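PDB 6UI5: 2-polyprenyl-6-methoxyphenol hydroxylase-like FAD-dependent oxidoreductase from Streptomyces sp. NRRL 11266, which is an FAD-dependent oxidoreductase by family, with a Rossmann-like domain that holds flavin-adenine dinucleotide. Local coordinates for residues Ala18-Leu21 with Ala22-Asp25. Sequence-based numbering, arbitrary orientation.
Sequences ACEL and AMRD
The C-terminal end of helix 12-22 is linked by E20 and R24, which are one turn apart and run alongside each other. NH1 of R24 carries the contact. It gives a hydrogen bond to the backbone O of E20 at 2.8 Å, where the oxygen lies off the rim of the guanidinium, close to its plane. The same NH1 reaches OE2 of E20 at 3.2 Å in a salt bridge, with a fairly straight N-H...O angle of 164°. OE2 is met on its anti side by a donor lying somewhat out of the carboxylate plane, and the carboxylate and guanidinium planes are 39° apart. Rotation about CB-CG (chi2 -57°) bends the E20 chain and puts its carboxylate beside R24. R24 itself runs extended from CG to NE. A second arginine, R57, binds OE1 of E20, so the carboxylate is shared by two guanidinium groups and probably offsets their like charges. NH2 of R24 also bonds to the backbone O of G428.

Near the helix end, A22 N bonds to A18 O (2.9 Å) and M23 N to C19 O (2.9 Å). A Schellman motif then ends the helix. D25, with positive phi, is its C-prime residue; its N bonds to A22 O at 3.0 Å, and V26 N pairs with L21 O. Helix 12-22 joins strands 5-8 and 28-31, neighbours in the parallel sheet, as the helix of the first beta-alpha-beta unit of the Rossmann-like domain.

M23 turns back along the helix toward C19. A bend at its last torsion brings CE to 3.5 Å from C19 O. L21 packs on V5 and V7 of strand 5-8, while V305 and I311 of helix 295-316 touch E20 and L21 respectively.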
ATOM      1  N   ALA A  18     -15.983  16.442  28.840  1.00 71.69           N
ATOM      2  CA  ALA A  18     -16.664  17.021  29.991  1.00 61.11           C
ATOM      3  C   ALA A  18     -17.961  16.289  30.258  1.00 53.23           C
ATOM      4  O   ALA A  18     -18.352  16.102  31.417  1.00 52.86           O
ATOM      5  CB  ALA A  18     -16.935  18.522  29.782  1.00 56.12           C
ATOM      6  N   CYS A  19     -18.642  15.850  29.197  1.00 52.80           N
ATOM      7  CA  CYS A  19     -19.807  14.992  29.400  1.00 55.31           C
ATOM      8  C   CYS A  19     -19.404  13.644  29.999  1.00 60.03           C
ATOM      9  O   CYS A  19     -20.038  13.169  30.957  1.00 55.33           O
ATOM     10  CB  CYS A  19     -20.555  14.793  28.092  1.00 57.99           C
ATOM     11  SG  CYS A  19     -21.399  16.255  27.507  1.00 62.67           S
ATOM     12  N   GLU A  20     -18.356  13.004  29.443  1.00 47.71           N
ATOM     13  CA  GLU A  20     -17.899  11.731  30.012  1.00 47.68           C
ATOM     14  C   GLU A  20     -17.493  11.894  31.478  1.00 59.27           C
ATOM     15  O   GLU A  20     -17.621  10.951  32.271  1.00 64.09           O
ATOM     16  CB  GLU A  20     -16.715  11.172  29.228  1.00 35.97           C
ATOM     17  CG  GLU A  20     -16.932  10.725  27.746  1.00 54.56           C
ATOM     18  CD  GLU A  20     -18.027   9.654  27.518  1.00 62.35           C
ATOM     19  OE1 GLU A  20     -18.824   9.814  26.561  1.00 71.04           O
ATOM     20  OE2 GLU A  20     -18.080   8.641  28.258  1.00 65.38           O
ATOM     21  N   LEU A  21     -17.009  13.080  31.865  1.00 61.86           N
ATOM     22  CA  LEU A  21     -16.600  13.273  33.252  1.00 58.52           C
ATOM     23  C   LEU A  21     -17.795  13.592  34.151  1.00 65.66           C
ATOM     24  O   LEU A  21     -17.850  13.138  35.304  1.00 62.12           O
ATOM     25  CB  LEU A  21     -15.550  14.375  33.341  1.00 57.93           C
ATOM     26  CG  LEU A  21     -14.176  14.088  32.734  1.00 66.50           C
ATOM     27  CD1 LEU A  21     -13.229  15.317  32.808  1.00 61.74           C
ATOM     28  CD2 LEU A  21     -13.569  12.907  33.446  1.00 64.49           C
ATOM     29  N   ALA A  22     -18.770  14.337  33.626  1.00 66.58           N
ATOM     30  CA  ALA A  22     -19.876  14.837  34.434  1.00 68.10           C
ATOM     31  C   ALA A  22     -20.979  13.806  34.583  1.00 77.35           C
ATOM     32  O   ALA A  22     -21.658  13.774  35.616  1.00 85.80           O
ATOM     33  CB  ALA A  22     -20.457  16.107  33.816  1.00 72.05           C
ATOM     34  N   MET A  23     -21.196  12.976  33.560  1.00 76.55           N
ATOM     35  CA  MET A  23     -22.163  11.897  33.718  1.00 70.17           C
ATOM     36  C   MET A  23     -21.762  10.943  34.838  1.00 74.24           C
ATOM     37  O   MET A  23     -22.624  10.234  35.373  1.00 73.58           O
ATOM     38  CB  MET A  23     -22.333  11.143  32.405  1.00 65.90           C
ATOM     39  CG  MET A  23     -21.244  10.084  32.132  1.00 71.08           C
ATOM     40  SD  MET A  23     -21.618   9.242  30.576  1.00 63.14           S
ATOM     41  CE  MET A  23     -22.187  10.681  29.626  1.00 76.62           C
ATOM     42  N   ARG A  24     -20.480  10.931  35.221  1.00 65.61           N
ATOM     43  CA  ARG A  24     -19.985  10.120  36.323  1.00 60.10           C
ATOM     44  C   ARG A  24     -19.725  10.951  37.586  1.00 68.22           C
ATOM     45  O   ARG A  24     -18.930  10.546  38.442  1.00 63.81           O
ATOM     46  CB  ARG A  24     -18.726   9.359  35.882  1.00 54.68           C
ATOM     47  CG  ARG A  24     -18.909   8.589  34.529  1.00 56.18           C
ATOM     48  CD  ARG A  24     -17.723   7.683  34.166  1.00 50.52           C
ATOM     49  NE  ARG A  24     -18.085   6.750  33.101  1.00 52.95           N
ATOM     50  CZ  ARG A  24     -18.090   7.070  31.810  1.00 54.34           C
ATOM     51  NH1 ARG A  24     -17.738   8.302  31.454  1.00 54.09           N
ATOM     52  NH2 ARG A  24     -18.415   6.167  30.872  1.00 44.88           N
ATOM     53  N   ASP A  25     -20.377  12.106  37.717  1.00 76.60           N
ATOM     54  CA  ASP A  25     -20.311  12.910  38.937  1.00 81.36           C
ATOM     55  C   ASP A  25     -18.876  13.307  39.296  1.00 72.17           C
ATOM     56  O   ASP A  25     -18.538  13.459  40.468  1.00 77.64           O
ATOM     57  CB  ASP A  25     -20.981  12.177  40.106  1.00 90.86           C
ATOM     58  CG  ASP A  25     -22.447  11.841  39.831  1.00100.31           C
ATOM     59  OD1 ASP A  25     -23.034  12.387  38.866  1.00102.46           O
ATOM     60  OD2 ASP A  25     -23.017  11.034  40.590  1.00106.47           O
TER